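Local coordinates for translation initiation factor eIF-2B (Pyrococcus horikoshii, PDB 1VB5), which probably catalyses the exchange of GDP for GTP on initiation factor 2 during the start of archaeal translation, at residues E12-R17 with V56-S61; E30-L35 with D79-R84; A69-V74 with A85-R90; R237-I240 with R245-N248. All coordinates share one frame; numbering follows the deposited sequence.

Contact 1. Residues E12-R17 with V56-S61; sequences EMKRER and VKVNPS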
# COMPACT_ATOMS: atom_id res chain seq x y z
N GLU B 12 -6.63 -11.90 25.46
CA GLU B 12 -5.23 -11.79 25.04
C GLU B 12 -5.08 -12.03 23.54
O GLU B 12 -4.28 -11.38 22.87
CB GLU B 12 -4.37 -12.77 25.82
CG GLU B 12 -2.88 -12.61 25.59
CD GLU B 12 -2.04 -13.46 26.53
OE1 GLU B 12 -0.79 -13.39 26.44
OE2 GLU B 12 -2.63 -14.20 27.35
N MET B 13 -5.86 -12.96 23.01
CA MET B 13 -5.80 -13.27 21.58
C MET B 13 -6.42 -12.13 20.79
O MET B 13 -5.91 -11.72 19.75
CB MET B 13 -6.58 -14.56 21.28
CG MET B 13 -6.11 -15.78 22.06
SD MET B 13 -6.95 -17.30 21.56
CE MET B 13 -8.60 -16.94 22.05
N LYS B 14 -7.52 -11.59 21.32
CA LYS B 14 -8.25 -10.52 20.68
C LYS B 14 -7.47 -9.21 20.50
O LYS B 14 -7.65 -8.52 19.49
CB LYS B 14 -9.54 -10.24 21.46
CG LYS B 14 -10.61 -9.54 20.65
CD LYS B 14 -11.09 -10.41 19.50
CE LYS B 14 -12.14 -9.70 18.65
NZ LYS B 14 -12.58 -10.54 17.49
N ARG B 15 -6.61 -8.87 21.46
CA ARG B 15 -5.84 -7.63 21.35
C ARG B 15 -4.44 -7.80 20.78
O ARG B 15 -3.63 -6.87 20.83
CB ARG B 15 -5.77 -6.92 22.71
CG ARG B 15 -5.11 -7.70 23.83
CD ARG B 15 -4.91 -6.80 25.05
NE ARG B 15 -4.25 -7.49 26.17
CZ ARG B 15 -4.88 -8.20 27.09
NH1 ARG B 15 -6.20 -8.34 27.05
NH2 ARG B 15 -4.19 -8.80 28.05
N GLU B 16 -4.15 -8.97 20.22
CA GLU B 16 -2.85 -9.23 19.61
C GLU B 16 -2.88 -8.71 18.18
O GLU B 16 -3.86 -8.92 17.46
CB GLU B 16 -2.56 -10.73 19.60
CG GLU B 16 -1.31 -11.14 18.83
CD GLU B 16 -0.03 -10.58 19.44
OE1 GLU B 16 0.19 -10.78 20.65
OE2 GLU B 16 0.75 -9.94 18.70
N ARG B 17 -1.81 -8.04 17.75
CA ARG B 17 -1.76 -7.52 16.38
C ARG B 17 -0.44 -7.69 15.65
O ARG B 17 -0.35 -7.38 14.47
CB ARG B 17 -2.18 -6.05 16.35
CG ARG B 17 -1.80 -5.24 17.56
CD ARG B 17 -2.92 -4.25 17.82
NE ARG B 17 -4.19 -4.96 17.96
CZ ARG B 17 -5.38 -4.38 17.95
NH1 ARG B 17 -5.48 -3.06 17.82
NH2 ARG B 17 -6.47 -5.12 18.09
N VAL B 56 -13.31 -19.29 17.33
CA VAL B 56 -13.46 -18.93 15.93
C VAL B 56 -13.83 -17.45 15.78
O VAL B 56 -13.44 -16.80 14.82
CB VAL B 56 -14.55 -19.81 15.25
CG1 VAL B 56 -14.90 -19.26 13.88
CG2 VAL B 56 -14.03 -21.24 15.11
N LYS B 57 -14.58 -16.92 16.75
CA LYS B 57 -15.00 -15.52 16.73
C LYS B 57 -13.82 -14.56 16.90
O LYS B 57 -13.90 -13.40 16.50
CB LYS B 57 -16.02 -15.23 17.83
CG LYS B 57 -17.40 -15.81 17.58
CD LYS B 57 -18.34 -15.45 18.73
CE LYS B 57 -19.69 -16.14 18.59
NZ LYS B 57 -20.55 -15.91 19.79
N VAL B 58 -12.74 -15.03 17.51
CA VAL B 58 -11.56 -14.19 17.71
C VAL B 58 -11.15 -13.56 16.38
O VAL B 58 -10.85 -12.37 16.32
CB VAL B 58 -10.39 -15.01 18.28
CG1 VAL B 58 -9.14 -14.16 18.36
CG2 VAL B 58 -10.76 -15.53 19.66
N ASN B 59 -11.12 -14.37 15.33
CA ASN B 59 -10.77 -13.88 14.00
C ASN B 59 -11.29 -14.84 12.94
O ASN B 59 -10.63 -15.82 12.59
CB ASN B 59 -9.25 -13.74 13.85
CG ASN B 59 -8.86 -13.03 12.56
OD1 ASN B 59 -9.46 -13.26 11.51
ND2 ASN B 59 -7.84 -12.18 12.64
N PRO B 60 -12.51 -14.59 12.43
CA PRO B 60 -13.13 -15.44 11.41
C PRO B 60 -12.32 -15.52 10.11
O PRO B 60 -12.68 -16.27 9.21
CB PRO B 60 -14.50 -14.79 11.21
CG PRO B 60 -14.79 -14.18 12.55
CD PRO B 60 -13.46 -13.56 12.91
N SER B 61 -11.25 -14.74 10.02
CA SER B 61 -10.40 -14.74 8.82
C SER B 61 -9.29 -15.79 8.91
O SER B 61 -8.60 -16.04 7.92
CB SER B 61 -9.77 -13.36 8.60
OG SER B 61 -10.74 -12.37 8.30

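Contact 2. Residues E30-L35 with D79-R84; sequences EAFLTL and DILKSR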
# COMPACT_ATOMS: atom_id res chain seq x y z
N GLU B 30 -4.21 -23.37 24.08
CA GLU B 30 -4.00 -23.10 25.50
C GLU B 30 -5.34 -22.91 26.19
O GLU B 30 -5.50 -23.27 27.36
CB GLU B 30 -3.15 -21.84 25.69
CG GLU B 30 -1.66 -22.03 25.46
CD GLU B 30 -0.88 -20.73 25.60
OE1 GLU B 30 -1.07 -20.03 26.63
OE2 GLU B 30 -0.08 -20.42 24.70
N ALA B 31 -6.30 -22.34 25.47
CA ALA B 31 -7.63 -22.10 26.02
C ALA B 31 -8.29 -23.44 26.36
O ALA B 31 -8.86 -23.60 27.43
CB ALA B 31 -8.48 -21.34 25.02
N PHE B 32 -8.20 -24.39 25.43
CA PHE B 32 -8.80 -25.70 25.66
C PHE B 32 -8.06 -26.47 26.76
O PHE B 32 -8.69 -27.17 27.55
CB PHE B 32 -8.82 -26.52 24.36
CG PHE B 32 -9.86 -26.07 23.38
CD1 PHE B 32 -9.53 -25.19 22.35
CD2 PHE B 32 -11.17 -26.50 23.49
CE1 PHE B 32 -10.49 -24.75 21.45
CE2 PHE B 32 -12.15 -26.07 22.59
CZ PHE B 32 -11.81 -25.19 21.57
N LEU B 33 -6.74 -26.33 26.82
CA LEU B 33 -5.94 -26.99 27.85
C LEU B 33 -6.32 -26.43 29.21
O LEU B 33 -6.30 -27.15 30.22
CB LEU B 33 -4.45 -26.76 27.61
CG LEU B 33 -3.79 -27.60 26.50
CD1 LEU B 33 -2.36 -27.14 26.29
CD2 LEU B 33 -3.83 -29.07 26.89
N THR B 34 -6.66 -25.15 29.24
CA THR B 34 -7.06 -24.46 30.45
C THR B 34 -8.45 -24.95 30.88
O THR B 34 -8.70 -25.18 32.06
CB THR B 34 -7.10 -22.93 30.23
OG1 THR B 34 -5.77 -22.46 30.01
CG2 THR B 34 -7.70 -22.23 31.44
N LEU B 35 -9.34 -25.08 29.90
CA LEU B 35 -10.69 -25.54 30.15
C LEU B 35 -10.68 -26.89 30.87
O LEU B 35 -11.50 -27.16 31.75
CB LEU B 35 -11.44 -25.67 28.83
CG LEU B 35 -12.95 -25.91 28.87
CD1 LEU B 35 -13.64 -24.68 29.44
CD2 LEU B 35 -13.46 -26.20 27.47
N ASP B 79 -8.86 -36.13 30.09
CA ASP B 79 -7.65 -36.63 29.46
C ASP B 79 -7.69 -36.60 27.93
O ASP B 79 -6.66 -36.47 27.28
CB ASP B 79 -7.36 -38.05 29.95
CG ASP B 79 -8.53 -38.99 29.73
OD1 ASP B 79 -9.62 -38.72 30.28
OD2 ASP B 79 -8.36 -40.00 29.01
N ILE B 80 -8.88 -36.73 27.35
CA ILE B 80 -9.00 -36.70 25.89
C ILE B 80 -8.85 -35.26 25.41
O ILE B 80 -8.07 -34.97 24.50
CB ILE B 80 -10.36 -37.26 25.41
CG1 ILE B 80 -10.50 -38.73 25.80
CG2 ILE B 80 -10.47 -37.11 23.89
CD1 ILE B 80 -9.51 -39.67 25.13
N LEU B 81 -9.60 -34.36 26.03
CA LEU B 81 -9.55 -32.94 25.69
C LEU B 81 -8.11 -32.46 25.71
O LEU B 81 -7.63 -31.86 24.74
CB LEU B 81 -10.38 -32.13 26.68
CG LEU B 81 -10.33 -30.60 26.56
CD1 LEU B 81 -10.58 -30.17 25.12
CD2 LEU B 81 -11.36 -29.99 27.49
N LYS B 82 -7.42 -32.72 26.81
CA LYS B 82 -6.03 -32.32 26.97
C LYS B 82 -5.15 -32.93 25.90
O LYS B 82 -4.36 -32.23 25.24
CB LYS B 82 -5.50 -32.73 28.35
CG LYS B 82 -4.00 -32.55 28.50
CD LYS B 82 -3.50 -32.96 29.88
CE LYS B 82 -2.00 -32.73 30.01
NZ LYS B 82 -1.48 -33.05 31.38
N SER B 83 -5.27 -34.24 25.72
CA SER B 83 -4.46 -34.95 24.74
C SER B 83 -4.62 -34.41 23.32
O SER B 83 -3.65 -34.29 22.58
CB SER B 83 -4.80 -36.44 24.77
OG SER B 83 -3.92 -37.17 23.93
N ARG B 84 -5.86 -34.10 22.93
CA ARG B 84 -6.10 -33.59 21.59
C ARG B 84 -5.51 -32.19 21.40
O ARG B 84 -4.93 -31.89 20.36
CB ARG B 84 -7.60 -33.59 21.28
CG ARG B 84 -8.19 -34.99 21.17
CD ARG B 84 -7.72 -35.70 19.90
NE ARG B 84 -8.32 -35.10 18.71
CZ ARG B 84 -8.08 -35.51 17.46
NH1 ARG B 84 -7.25 -36.52 17.23
NH2 ARG B 84 -8.69 -34.90 16.45

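Contact 3. Residues A69-V74 with A85-R90; sequences ARFIPV and ALEFLR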
# COMPACT_ATOMS: atom_id res chain seq x y z
N ALA B 69 -10.84 -25.81 16.33
CA ALA B 69 -12.15 -26.09 16.92
C ALA B 69 -12.73 -27.45 16.54
O ALA B 69 -13.31 -28.13 17.38
CB ALA B 69 -13.13 -24.98 16.55
N ARG B 70 -12.58 -27.84 15.27
CA ARG B 70 -13.10 -29.13 14.82
C ARG B 70 -12.21 -30.28 15.27
O ARG B 70 -12.64 -31.42 15.32
CB ARG B 70 -13.22 -29.17 13.30
CG ARG B 70 -14.16 -28.13 12.70
CD ARG B 70 -15.51 -28.13 13.39
NE ARG B 70 -16.47 -27.29 12.67
CZ ARG B 70 -17.58 -26.79 13.21
NH1 ARG B 70 -17.87 -27.02 14.48
NH2 ARG B 70 -18.39 -26.05 12.47
N PHE B 71 -10.95 -29.96 15.59
CA PHE B 71 -10.01 -30.98 16.03
C PHE B 71 -10.31 -31.41 17.47
O PHE B 71 -10.16 -32.59 17.81
CB PHE B 71 -8.58 -30.44 15.95
CG PHE B 71 -7.53 -31.50 16.12
CD1 PHE B 71 -7.24 -32.38 15.09
CD2 PHE B 71 -6.85 -31.63 17.33
CE1 PHE B 71 -6.28 -33.38 15.25
CE2 PHE B 71 -5.88 -32.63 17.50
CZ PHE B 71 -5.60 -33.51 16.46
N ILE B 72 -10.73 -30.46 18.29
CA ILE B 72 -11.05 -30.75 19.69
C ILE B 72 -12.43 -31.41 19.73
O ILE B 72 -13.43 -30.80 19.36
CB ILE B 72 -11.04 -29.47 20.55
CG1 ILE B 72 -9.60 -29.11 20.94
CG2 ILE B 72 -11.84 -29.69 21.84
CD1 ILE B 72 -8.63 -29.09 19.80
N PRO B 73 -12.50 -32.66 20.20
CA PRO B 73 -13.76 -33.39 20.28
C PRO B 73 -14.67 -32.92 21.40
O PRO B 73 -14.20 -32.43 22.43
CB PRO B 73 -13.31 -34.83 20.50
CG PRO B 73 -12.10 -34.64 21.37
CD PRO B 73 -11.38 -33.50 20.68
N VAL B 74 -15.98 -33.05 21.19
CA VAL B 74 -16.95 -32.68 22.20
C VAL B 74 -17.04 -33.95 23.05
O VAL B 74 -17.74 -34.90 22.70
CB VAL B 74 -18.32 -32.36 21.58
CG1 VAL B 74 -19.34 -32.09 22.67
CG2 VAL B 74 -18.20 -31.15 20.66
N ALA B 85 -5.64 -31.34 22.42
CA ALA B 85 -5.10 -29.99 22.32
C ALA B 85 -3.58 -30.04 22.16
O ALA B 85 -3.01 -29.32 21.34
CB ALA B 85 -5.48 -29.18 23.55
N LEU B 86 -2.93 -30.89 22.94
CA LEU B 86 -1.48 -31.02 22.86
C LEU B 86 -1.04 -31.61 21.53
O LEU B 86 0.05 -31.30 21.04
CB LEU B 86 -0.96 -31.90 24.00
CG LEU B 86 -1.12 -31.38 25.43
CD1 LEU B 86 -0.63 -32.44 26.42
CD2 LEU B 86 -0.33 -30.08 25.61
N GLU B 87 -1.88 -32.46 20.95
CA GLU B 87 -1.54 -33.07 19.67
C GLU B 87 -1.63 -32.03 18.56
O GLU B 87 -0.82 -32.04 17.63
CB GLU B 87 -2.47 -34.24 19.35
CG GLU B 87 -1.90 -35.16 18.28
CD GLU B 87 -2.95 -36.07 17.67
OE1 GLU B 87 -3.76 -36.65 18.44
OE2 GLU B 87 -2.96 -36.22 16.43
N PHE B 88 -2.61 -31.14 18.66
CA PHE B 88 -2.76 -30.08 17.66
C PHE B 88 -1.48 -29.25 17.68
O PHE B 88 -0.89 -28.97 16.64
CB PHE B 88 -3.96 -29.18 17.99
CG PHE B 88 -4.34 -28.24 16.87
CD1 PHE B 88 -5.18 -28.66 15.85
CD2 PHE B 88 -3.81 -26.95 16.82
CE1 PHE B 88 -5.50 -27.81 14.79
CE2 PHE B 88 -4.12 -26.09 15.76
CZ PHE B 88 -4.96 -26.52 14.74
N LEU B 89 -1.04 -28.89 18.89
CA LEU B 89 0.18 -28.11 19.04
C LEU B 89 1.38 -28.85 18.46
O LEU B 89 2.22 -28.24 17.78
CB LEU B 89 0.42 -27.80 20.53
CG LEU B 89 -0.56 -26.81 21.16
CD1 LEU B 89 -0.27 -26.64 22.65
CD2 LEU B 89 -0.45 -25.47 20.45
N ARG B 90 1.47 -30.15 18.71
CA ARG B 90 2.57 -30.94 18.18
C ARG B 90 2.53 -30.95 16.66
O ARG B 90 3.57 -30.88 16.00
CB ARG B 90 2.51 -32.37 18.71
CG ARG B 90 3.74 -33.21 18.38
CD ARG B 90 3.50 -34.68 18.70
NE ARG B 90 2.43 -35.24 17.88
CZ ARG B 90 2.49 -35.34 16.55
NH1 ARG B 90 3.56 -34.92 15.89
NH2 ARG B 90 1.46 -35.84 15.88

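Contact 4. Residues R237-I240 with R245-N248; sequences RDLI and RIRN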
# COMPACT_ATOMS: atom_id res chain seq x y z
N ARG B 237 -10.69 -3.49 12.53
CA ARG B 237 -10.45 -2.88 13.84
C ARG B 237 -10.58 -1.37 13.67
O ARG B 237 -10.36 -0.85 12.58
CB ARG B 237 -9.03 -3.15 14.36
CG ARG B 237 -8.63 -4.59 14.63
CD ARG B 237 -7.20 -4.60 15.18
NE ARG B 237 -6.41 -5.73 14.72
CZ ARG B 237 -6.47 -6.95 15.24
NH1 ARG B 237 -7.28 -7.21 16.26
NH2 ARG B 237 -5.71 -7.92 14.74
N ASP B 238 -10.91 -0.68 14.75
CA ASP B 238 -11.03 0.78 14.71
C ASP B 238 -9.64 1.40 14.56
O ASP B 238 -8.66 0.91 15.12
CB ASP B 238 -11.69 1.29 15.99
CG ASP B 238 -13.19 1.10 15.98
OD1 ASP B 238 -13.66 0.09 15.41
OD2 ASP B 238 -13.90 1.96 16.55
N LEU B 239 -9.57 2.49 13.79
CA LEU B 239 -8.30 3.18 13.57
C LEU B 239 -8.49 4.68 13.45
O LEU B 239 -9.45 5.15 12.82
CB LEU B 239 -7.62 2.64 12.31
CG LEU B 239 -6.35 3.35 11.82
CD1 LEU B 239 -5.22 3.18 12.83
CD2 LEU B 239 -5.94 2.78 10.47
N ILE B 240 -7.59 5.44 14.06
CA ILE B 240 -7.62 6.90 14.02
C ILE B 240 -6.20 7.46 13.97
O ILE B 240 -5.34 7.07 14.76
CB ILE B 240 -8.33 7.48 15.27
CG1 ILE B 240 -9.79 7.04 15.30
CG2 ILE B 240 -8.26 9.01 15.24
CD1 ILE B 240 -10.58 7.62 16.46
N ARG B 245 -10.87 9.45 11.21
CA ARG B 245 -11.22 8.05 11.37
C ARG B 245 -10.82 7.35 10.07
O ARG B 245 -11.11 7.84 8.98
CB ARG B 245 -12.72 7.90 11.63
CG ARG B 245 -13.11 8.29 13.05
CD ARG B 245 -14.58 8.00 13.34
NE ARG B 245 -14.82 7.87 14.78
CZ ARG B 245 -14.55 8.81 15.68
NH1 ARG B 245 -14.04 9.98 15.31
NH2 ARG B 245 -14.80 8.59 16.97
N ILE B 246 -10.16 6.21 10.20
CA ILE B 246 -9.71 5.49 9.03
C ILE B 246 -10.28 4.08 8.96
O ILE B 246 -10.18 3.31 9.91
CB ILE B 246 -8.16 5.43 9.03
CG1 ILE B 246 -7.61 6.87 9.06
CG2 ILE B 246 -7.65 4.68 7.80
CD1 ILE B 246 -6.12 6.96 9.34
N ARG B 247 -10.90 3.75 7.83
CA ARG B 247 -11.45 2.42 7.63
C ARG B 247 -10.24 1.49 7.72
O ARG B 247 -9.17 1.79 7.16
CB ARG B 247 -12.11 2.33 6.25
CG ARG B 247 -12.86 1.04 5.98
CD ARG B 247 -14.09 0.90 6.88
NE ARG B 247 -14.75 -0.39 6.68
CZ ARG B 247 -15.55 -0.67 5.66
NH1 ARG B 247 -15.82 0.25 4.74
NH2 ARG B 247 -16.09 -1.88 5.56
N ASN B 248 -10.38 0.37 8.41
CA ASN B 248 -9.25 -0.55 8.58
C ASN B 248 -9.61 -2.02 8.45
O ASN B 248 -9.67 -2.75 9.45
CB ASN B 248 -8.58 -0.27 9.93
CG ASN B 248 -7.40 -1.18 10.22
OD1 ASN B 248 -6.59 -1.49 9.34
ND2 ASN B 248 -7.28 -1.60 11.47
O HOH W 1 -11.87 2.42 12.07

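Contact 1. Residues E12-R17 with V56-S61
Lys14 and Met13, in the last turn of helix 4-14, meet Val58 and Lys57 where helix 41-58 ends, so this corner of the N-terminal helical bundle brings two helix C-termini together. The polar part is carried by one amino group. Lys14 NZ gives a 2.8 Å hydrogen bond to Val58 O and a weak one of 3.3 Å to Lys57 O. It sits well above the carbonyl plane of Val58, 42° out of it, and gathers two successive backbone oxygens at the end of the helix. A positive charge here probably suits the negative end of the helix dipole. The lysine chain kinks at chi2 (65°) and is otherwise extended from there, which carries the ammonium across to the other helix although the side chain does not set out toward it.

The apolar part lies beside it and is more deeply buried. Met13 and Val58 cross at about a right angle, the two methyls of the valine dividing the methionine between them: CG2 takes the terminal CE at 3.5 Å, while CG1 packs on Met13 CB at 3.9 Å. A bend at the methionine's chi3 (-65°) places CE at this spot. Met13 also packs on Leu24 and Lys27 of helix 21-38, and Val58 on Leu65 of helix 63-71, which ties the pair into the bundle.

Beyond the helix end the chain folds into an Asx turn, in which Asn59 OD1 accepts from Ser61 N at 2.8 Å, the donor lying in the carbonyl plane of the side-chain amide.

Contact 2. Residues E30-L35 with D79-R84
Leu81 holds CG anti to its own backbone nitrogen (chi1 174°), and chi2 near 50° then swings both methyls across to helix 21-38; Phe32, with CG turned beside its nitrogen and anti to the carbonyl carbon, offers CB and one side of its ring in return. The two side chains cross at roughly a right angle. Leu81 CD1 lies 4.1 Å from Phe32 CD2 and equally close to Phe32 CB, while its other methyl, CD2, rests 3.9 Å from Phe32 O and reaches Leu35 CD2 at 4.3 Å. One leucine thus fits among two side chains and a stretch of backbone on the facing helix. With an alanine in place of Leu81, both branches vanish and a gap would probably open beside Phe32 and Leu35.

A second pair lies next to the first, nearer the surface. Leu33 CD2 approaches Lys82 O at 3.6 Å and Lys82 CG at 3.8 Å. The lysine contributes just the root of its chain here; beyond CG it runs extended and carries its amino group off from helix 21-38.

All of this is apolar packing between two nearly antiparallel helices, whose segment axes come within 8.7 Å at an angle of 160°. Helix 41-58 lies against the same seam, with Leu51 and Val55 on Phe32, Ala47 on Leu35 and Leu44 on Leu81. Ile72, from the loop after helix 63-71, touches Phe32 and Leu81, and helix 4-14 packs on Thr34 of helix 21-38.

Contact 3. Residues A69-V74 with A85-R90
Phe71, the last helical residue of helix 63-71, reaches over to Phe88 and Glu87 on helix 78-106; the contact packs two consecutive helices of the N-terminal helical bundle, joined by a short loop. Both phenylalanines place CG anti to the backbone nitrogen, with chi1 at -168° in Phe71 and -169° in Phe88, and so extend toward each other from their own backbones. Their rings meet obliquely, centroids 5.5 Å apart and planes at 59°. Phe88 brings CD1 and its CB to the meeting: CD1 sits 3.7 Å from Phe71 CG and about as near to CD2, while Phe88 CB lies 3.8 Å from Phe71 CD2. Phe71 CG itself lies at the edge of the Phe88 ring, near its plane.

The far end of the Phe71 ring is met by Glu87, whose chain extends until its carboxylate reaches the ring's edge. OE2 comes to 3.8 Å from CZ, with the carboxylate plane almost perpendicular to the ring. That oxygen has a stronger partner in Arg91, with which it forms a salt bridge. Arg84 makes a cation-pi interaction with the same ring and donates to Phe71 O. Replacing Phe71 by an alanine would probably deprive Phe88 of its ring partner and leave the Arg84 guanidinium without the aromatic group it rests on.

Ile72 is where the chain leaves helical geometry. Its side chain packs on Ile48 of helix 41-58, and on the side of helix 78-106 its CD1 comes within 4.4 Å of Ala85 CA.

Contact 4. Residues R237-I240 with R245-N248
Ile246 N donates to Leu239 O at 2.9 Å, nearly straight with an N-H...O angle of 175°, and this bond marks the start of a beta hairpin built on the short antiparallel strands 240-241 and 244-245. Next to it, Ile240 and Arg245 form a non-hydrogen-bonded antiparallel pair with both side chains on one face, where Ile240 CD1 lies over the centre of the Arg245 guanidinium, 4.2 Å above its plane.

Farther from the turn the two chains draw apart. Leu239 N and Ile246 O make no direct bond; a water accepts from the first and donates to the second, at 2.9 Å each, and so bridges the widened stem. At the open end, Asn248 ND2 gives a weak hydrogen bond of 3.4 Å to Arg237 O. Another weak bond, from Arg237 N to Asn248 O, is doubtful because the position of that oxygen is less sure.

On the other face Leu239 and Ile246 pack against each other. Leu239 keeps CG anti to the backbone nitrogen (chi1 173°), which lays CD2 over the isoleucine, 3.7 Å from both CB and CG2. This arm reaches into the dimer: Arg247 forms a salt bridge with Glu164 of the second subunit, whose Thr167 touches Leu239 and whose Glu142 touches Ile246. Within its own chain the leucine also leans on the asparagine, Leu239 CB standing 3.9 Å from Asn248 CB.

How the contacts relate
Contacts 2 and 3 form the buried, mainly apolar part of the set: their centres are 8 Å apart, both use helix 78-106, and they are directly joined by Arg84 with Phe71 and by Leu81 with Ile72. Contact 1 belongs to the same helical bundle but is only partly buried, and combines an apolar pair with a lysine at a helix end; Val56 touches Ala69 of contact 3. Contact 4 is of another kind, a hairpin arm held by backbone bonds and a water that reaches the second subunit; its nearest atoms are about 17 Å from those of contact 2. Contact 1 meets it where Arg17 and Arg237 bring like charges close together.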